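Local coordinates for uncharacterized protein TP-0789 domain-containing protein (Desulfovibrio piger ATCC 29098, PDB 4Z48) that is of unknown function but belongs to the LolA-like family, whose best-known relatives carry lipoproteins to the outer membrane, so it may bind a lipid or lipoprotein, at residues A[45-50]-A[65-70]; A[208-213]-A[223-228]. One frame throughout, in Å; residues are numbered along the deposited sequence. Where two conformers were deposited one is given.

Contact 1 (A[45-50]-A[65-70]); sequences RSFKTY and IVFDRP
Segments 45-50 and 65-70 run antiparallel, their short axes approaching to 4.6 Å, and a beta bulge at D68 shifts the register by one opposite S46 and F47. Of four backbone hydrogen bonds, two form a reciprocal pair between K48 and V66, and V66 N to K48 O, at 2.9 Å, lies nearly along the C=O axis. At the bulge S46 faces two residues: D68 N donates to its O, and its N donates to R69 O, both donors above the carbonyl planes.

On the face carrying F47, F67, T49 and I65, the two phenyl groups lie side by side, pointing the same way, planes at 46°, neither stacked nor edge-to-face. F47 takes the crowded first torsion, CG between backbone N and carbonyl carbon (chi1 57°). Its CB sits over one face of the F67 ring, a CH-pi contact 3.9 Å from the centroid, while its CD1 comes within 3.5 Å of F67 CE2. R45 CB meets the F67 ring at its edge, and on the far side of F47 the CG2 branch of I65 lies 3.7 Å from F47 CD2. M115 touches F67, and its O accepts a hydrogen bond from R45 NE.

The face of S46, K48, V66 and R69 is mixed: V66 CG2 meets the Y50 ring at its edge. D68, also in the crowded first torsion (chi1 48°), brings OD1 within 3.1 Å of S46 CB and turns OD2 toward K48. The lysine chain, extended up to its last torsion, bends NZ to 3.4 Å from D68 OD2, a weak salt bridge between side chains crossing at about a right angle. This is the antiparallel hairpin of strands 41-54 and 60-69, interrupted by a beta bulge and consistent with the curved sheet of LolA-like proteins.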
loop_
_atom_site.group_PDB
_atom_site.type_symbol
_atom_site.label_atom_id
_atom_site.label_comp_id
_atom_site.label_asym_id
_atom_site.label_seq_id
_atom_site.Cartn_x
_atom_site.Cartn_y
_atom_site.Cartn_z
ATOM N N ARG A 45 13.497 0.712 -10.289
ATOM C CA ARG A 45 13.474 1.873 -9.418
ATOM C C ARG A 45 14.031 1.494 -8.069
ATOM O O ARG A 45 13.770 0.386 -7.611
ATOM C CB ARG A 45 12.053 2.419 -9.227
ATOM C CG ARG A 45 11.508 3.241 -10.385
ATOM C CD ARG A 45 10.768 2.385 -11.400
ATOM N NE ARG A 45 10.130 3.223 -12.409
ATOM C CZ ARG A 45 10.723 3.662 -13.507
ATOM N NH1 ARG A 45 11.984 3.327 -13.768
ATOM N NH2 ARG A 45 10.060 4.429 -14.362
ATOM N N SER A 46 14.792 2.395 -7.453
ATOM C CA SER A 46 15.309 2.257 -6.085
ATOM C C SER A 46 14.735 3.410 -5.318
ATOM O O SER A 46 14.779 4.534 -5.830
ATOM C CB SER A 46 16.840 2.301 -6.045
ATOM O OG SER A 46 17.435 1.091 -6.476
ATOM N N PHE A 47 14.218 3.178 -4.116
ATOM C CA PHE A 47 13.662 4.271 -3.320
ATOM C C PHE A 47 13.781 4.048 -1.807
ATOM O O PHE A 47 14.013 2.945 -1.351
ATOM C CB PHE A 47 12.194 4.561 -3.685
ATOM C CG PHE A 47 11.210 3.418 -3.583
ATOM C CD1 PHE A 47 11.036 2.527 -4.642
ATOM C CD2 PHE A 47 10.429 3.251 -2.445
ATOM C CE1 PHE A 47 10.118 1.477 -4.554
ATOM C CE2 PHE A 47 9.476 2.229 -2.373
ATOM C CZ PHE A 47 9.302 1.366 -3.442
ATOM N N LYS A 48 13.678 5.132 -1.047
ATOM C CA LYS A 48 13.612 5.104 0.412
ATOM C C LYS A 48 12.233 5.622 0.806
ATOM O O LYS A 48 11.704 6.534 0.156
ATOM C CB LYS A 48 14.730 5.930 1.076
ATOM C CG LYS A 48 16.136 5.351 0.923
ATOM C CD LYS A 48 17.194 6.365 1.323
ATOM C CE LYS A 48 18.571 5.736 1.309
ATOM N NZ LYS A 48 19.100 5.550 -0.068
ATOM N N THR A 49 11.619 5.012 1.828
ATOM C CA THR A 49 10.323 5.428 2.335
ATOM C C THR A 49 10.460 5.872 3.788
ATOM O O THR A 49 10.954 5.121 4.613
ATOM C CB THR A 49 9.232 4.310 2.171
ATOM O OG1 THR A 49 9.131 3.926 0.794
ATOM C CG2 THR A 49 7.848 4.777 2.628
ATOM N N TYR A 50 9.937 7.051 4.106
ATOM C CA TYR A 50 9.872 7.575 5.485
ATOM C C TYR A 50 8.399 7.661 5.876
ATOM O O TYR A 50 7.602 8.105 5.059
ATOM C CB TYR A 50 10.531 8.971 5.565
ATOM C CG TYR A 50 11.955 9.016 5.071
ATOM C CD1 TYR A 50 12.241 9.195 3.717
ATOM C CD2 TYR A 50 13.024 8.908 5.956
ATOM C CE1 TYR A 50 13.553 9.211 3.253
ATOM C CE2 TYR A 50 14.343 8.987 5.510
ATOM C CZ TYR A 50 14.604 9.140 4.157
ATOM O OH TYR A 50 15.906 9.198 3.709
ATOM N N ILE A 65 8.276 9.322 -0.053
ATOM C CA ILE A 65 8.952 8.332 -0.897
ATOM C C ILE A 65 9.968 9.084 -1.734
ATOM O O ILE A 65 9.578 9.979 -2.471
ATOM C CB ILE A 65 7.968 7.484 -1.750
ATOM C CG1 ILE A 65 6.951 6.742 -0.834
ATOM C CG2 ILE A 65 8.750 6.492 -2.645
ATOM C CD1 ILE A 65 5.814 6.184 -1.577
ATOM N N VAL A 66 11.267 8.756 -1.583
ATOM C CA VAL A 66 12.344 9.437 -2.307
ATOM C C VAL A 66 13.062 8.439 -3.229
ATOM O O VAL A 66 13.681 7.491 -2.729
ATOM C CB VAL A 66 13.363 10.114 -1.351
ATOM C CG1 VAL A 66 14.385 10.920 -2.155
ATOM C CG2 VAL A 66 12.677 11.018 -0.333
ATOM N N PHE A 67 12.989 8.656 -4.556
ATOM C CA PHE A 67 13.681 7.805 -5.546
ATOM C C PHE A 67 15.127 8.255 -5.714
ATOM O O PHE A 67 15.416 9.463 -5.845
ATOM C CB PHE A 67 12.949 7.846 -6.920
ATOM C CG PHE A 67 11.650 7.086 -6.847
ATOM C CD1 PHE A 67 10.489 7.703 -6.381
ATOM C CD2 PHE A 67 11.598 5.741 -7.167
ATOM C CE1 PHE A 67 9.304 6.978 -6.223
ATOM C CE2 PHE A 67 10.399 5.025 -7.052
ATOM C CZ PHE A 67 9.269 5.644 -6.551
ATOM N N ASP A 68 16.030 7.301 -5.829
ATOM C CA ASP A 68 17.423 7.715 -6.006
ATOM C C ASP A 68 18.027 7.184 -7.302
ATOM O O ASP A 68 18.997 7.755 -7.766
ATOM C CB ASP A 68 18.271 7.269 -4.801
ATOM C CG ASP A 68 18.043 5.818 -4.411
ATOM O OD1 ASP A 68 18.192 4.948 -5.280
ATOM O OD2 ASP A 68 17.774 5.556 -3.219
ATOM N N ARG A 69 17.516 6.041 -7.824
ATOM C CA ARG A 69 18.054 5.383 -9.020
ATOM C C ARG A 69 16.933 4.751 -9.853
ATOM O O ARG A 69 15.906 4.368 -9.281
ATOM C CB ARG A 69 19.099 4.283 -8.641
ATOM C CG ARG A 69 20.330 4.724 -7.833
ATOM C CD ARG A 69 21.411 5.407 -8.657
ATOM N NE ARG A 69 22.016 4.475 -9.603
ATOM C CZ ARG A 69 22.531 4.815 -10.778
ATOM N NH1 ARG A 69 22.553 6.089 -11.159
ATOM N NH2 ARG A 69 23.042 3.890 -11.573
ATOM N N PRO A 70 17.117 4.582 -11.187
ATOM C CA PRO A 70 18.248 5.071 -12.004
ATOM C C PRO A 70 18.214 6.597 -12.125
ATOM O O PRO A 70 17.315 7.264 -11.583
ATOM C CB PRO A 70 18.047 4.378 -13.364
ATOM C CG PRO A 70 16.556 4.154 -13.458
ATOM C CD PRO A 70 16.062 3.974 -12.019
#

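Contact 2 (A[208-213]-A[223-228]); sequences TQMRVE and IDWSNL
W225 and M210 lie side by side on one face of the hairpin and point the same way, the selenomethionine running along the edge of the indole. M210 CB and CG each approach W225 CZ3, CB at 3.9 Å, and SE reaches W225 CH2 at 4.0 Å. SE lies 76° off the normal of the six-membered ring, so this Met-aromatic contact is made at the ring edge. T208 O also lies in the indole plane, 3.5 Å from W225 CE3, while I223 CG2 covers part of one ring face.

This is an antiparallel hairpin of strands 204-214 and 219-230 in the LolA-like fold. M210 and I223 form a hydrogen-bonded pair, joined by M210 N to I223 O at 3.0 Å and I223 N to M210 O at 2.8 Å, with both donors in the carbonyl planes. W225 N gives the next bond, to T208 O.

On the reverse face, Q209 and D224 are a non-hydrogen-bonded pair in the backbone, yet their side chains, lying side by side, bond directly. Q209 extends with CG anti to the backbone N (chi1 -173°), and NE2 donates to D224 OD1 over 2.8 Å in an almost straight bond. Amide and carboxylate planes stand 70° apart: the carboxylate is met from above its plane, whereas OD1 lies in the amide plane. S196 OG hydrogen-bonds to Q209 OE1, helping to fix the amide's rotation.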
loop_
_atom_site.group_PDB
_atom_site.type_symbol
_atom_site.label_atom_id
_atom_site.label_comp_id
_atom_site.label_asym_id
_atom_site.label_seq_id
_atom_site.Cartn_x
_atom_site.Cartn_y
_atom_site.Cartn_z
ATOM N N THR A 208 7.806 -7.768 3.376
ATOM C CA THR A 208 9.059 -7.191 2.893
ATOM C C THR A 208 9.346 -7.602 1.473
ATOM O O THR A 208 10.405 -7.284 0.946
ATOM C CB THR A 208 10.261 -7.559 3.815
ATOM O OG1 THR A 208 10.492 -8.961 3.791
ATOM C CG2 THR A 208 10.113 -7.051 5.233
ATOM N N GLN A 209 8.396 -8.280 0.825
ATOM C CA GLN A 209 8.540 -8.608 -0.580
ATOM C C GLN A 209 7.139 -8.773 -1.158
ATOM O O GLN A 209 6.252 -9.317 -0.504
ATOM C CB GLN A 209 9.421 -9.835 -0.803
ATOM C CG GLN A 209 9.720 -10.090 -2.283
ATOM C CD GLN A 209 10.354 -11.442 -2.475
ATOM O OE1 GLN A 209 9.680 -12.482 -2.434
ATOM N NE2 GLN A 209 11.652 -11.460 -2.743
HETATM N N MSE A 210 6.942 -8.244 -2.356
HETATM C CA MSE A 210 5.658 -8.294 -3.034
HETATM C C MSE A 210 5.791 -8.513 -4.523
HETATM O O MSE A 210 6.692 -7.959 -5.155
HETATM C CB MSE A 210 4.950 -6.965 -2.833
HETATM C CG MSE A 210 4.147 -6.835 -1.572
HETATM SE SE MSE A 210 3.079 -5.267 -1.939
HETATM C CE MSE A 210 1.587 -6.159 -2.750
ATOM N N ARG A 211 4.866 -9.275 -5.096
ATOM C CA ARG A 211 4.737 -9.397 -6.549
ATOM C C ARG A 211 3.324 -8.868 -6.888
ATOM O O ARG A 211 2.341 -9.270 -6.253
ATOM C CB ARG A 211 5.009 -10.841 -7.034
ATOM C CG ARG A 211 4.843 -10.997 -8.541
ATOM C CD ARG A 211 4.977 -12.449 -8.889
ATOM N NE ARG A 211 4.667 -12.694 -10.286
ATOM C CZ ARG A 211 5.561 -12.956 -11.232
ATOM N NH1 ARG A 211 6.857 -13.012 -10.937
ATOM N NH2 ARG A 211 5.170 -13.167 -12.480
ATOM N N VAL A 212 3.224 -7.881 -7.809
ATOM C CA VAL A 212 1.936 -7.319 -8.198
ATOM C C VAL A 212 1.791 -7.527 -9.698
ATOM O O VAL A 212 2.634 -7.061 -10.460
ATOM C CB VAL A 212 1.809 -5.820 -7.803
ATOM C CG1 VAL A 212 0.440 -5.266 -8.188
ATOM C CG2 VAL A 212 2.089 -5.616 -6.307
ATOM N N GLU A 213 0.748 -8.240 -10.114
ATOM C CA GLU A 213 0.494 -8.598 -11.494
ATOM C C GLU A 213 -0.759 -7.919 -12.025
ATOM O O GLU A 213 -1.769 -7.826 -11.336
ATOM C CB GLU A 213 0.320 -10.131 -11.634
ATOM C CG GLU A 213 1.498 -11.006 -11.225
ATOM C CD GLU A 213 1.207 -12.504 -11.206
ATOM O OE1 GLU A 213 0.061 -12.904 -11.520
ATOM O OE2 GLU A 213 2.141 -13.287 -10.923
ATOM N N ILE A 223 8.699 -6.088 -5.774
ATOM C CA ILE A 223 9.336 -5.107 -4.892
ATOM C C ILE A 223 9.992 -5.827 -3.719
ATOM O O ILE A 223 9.322 -6.595 -3.008
ATOM C CB ILE A 223 8.331 -4.027 -4.362
ATOM C CG1 ILE A 223 7.438 -3.434 -5.489
ATOM C CG2 ILE A 223 9.121 -2.912 -3.632
ATOM C CD1 ILE A 223 6.213 -2.718 -4.920
ATOM N N ASP A 224 11.268 -5.489 -3.474
ATOM C CA ASP A 224 12.066 -6.029 -2.388
ATOM C C ASP A 224 12.416 -4.945 -1.433
ATOM O O ASP A 224 13.116 -4.002 -1.818
ATOM C CB ASP A 224 13.345 -6.686 -2.902
ATOM C CG ASP A 224 13.178 -8.015 -3.580
ATOM O OD1 ASP A 224 13.010 -9.010 -2.865
ATOM O OD2 ASP A 224 13.449 -8.090 -4.814
ATOM N N TRP A 225 11.957 -5.076 -0.178
ATOM C CA TRP A 225 12.299 -4.130 0.869
ATOM C C TRP A 225 13.428 -4.679 1.725
ATOM O O TRP A 225 13.466 -5.888 2.068
ATOM C CB TRP A 225 11.118 -3.785 1.778
ATOM C CG TRP A 225 10.074 -2.889 1.178
ATOM C CD1 TRP A 225 10.024 -1.525 1.228
ATOM C CD2 TRP A 225 8.947 -3.306 0.407
ATOM N NE1 TRP A 225 8.895 -1.068 0.589
ATOM C CE2 TRP A 225 8.231 -2.138 0.043
ATOM C CE3 TRP A 225 8.464 -4.557 -0.015
ATOM C CZ2 TRP A 225 7.054 -2.187 -0.719
ATOM C CZ3 TRP A 225 7.269 -4.604 -0.743
ATOM C CH2 TRP A 225 6.576 -3.435 -1.075
ATOM N N SER A 226 14.301 -3.772 2.159
ATOM C CA SER A 226 15.391 -4.127 3.055
ATOM C C SER A 226 15.778 -2.924 3.903
ATOM O O SER A 226 15.257 -1.828 3.689
ATOM C CB SER A 226 16.575 -4.729 2.299
ATOM O OG SER A 226 17.135 -3.879 1.321
ATOM N N ASN A 227 16.575 -3.181 4.970
ATOM C CA ASN A 227 17.034 -2.204 5.961
ATOM C C ASN A 227 15.832 -1.480 6.613
ATOM O O ASN A 227 15.908 -0.277 6.925
ATOM C CB ASN A 227 18.031 -1.232 5.356
ATOM C CG ASN A 227 19.274 -1.952 4.873
ATOM O OD1 ASN A 227 19.939 -2.647 5.624
ATOM N ND2 ASN A 227 19.554 -1.875 3.600
ATOM N N LEU A 228 14.723 -2.240 6.831
ATOM C CA LEU A 228 13.536 -1.640 7.438
ATOM C C LEU A 228 13.727 -1.533 8.948
ATOM O O LEU A 228 14.244 -2.440 9.610
ATOM C CB LEU A 228 12.223 -2.382 7.094
ATOM C CG LEU A 228 10.895 -1.610 7.358
ATOM C CD1 LEU A 228 9.808 -2.079 6.443
ATOM C CD2 LEU A 228 10.412 -1.762 8.791
#

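Overall arrangement
Contact 1 and contact 2 are successive along the chain, the 45-50/65-70 pairing closing well before 208-213/223-228 opens, and their centres lie about 13 Å apart. Each lies in a beta hairpin, and between the hairpins runs strand 27-38, which pairs with strand 41-54 on one side and with strand 219-230 on the other. Strands near the beginning and end of the chain are thereby brought together in the same antiparallel array. The contacts meet directly where F47 CZ packs 4.3 Å from I223 CG2, so the face with F47 and F67 meets the side of contact 2 that carries I223 and W225. This arrangement is consistent with a LolA-like fold.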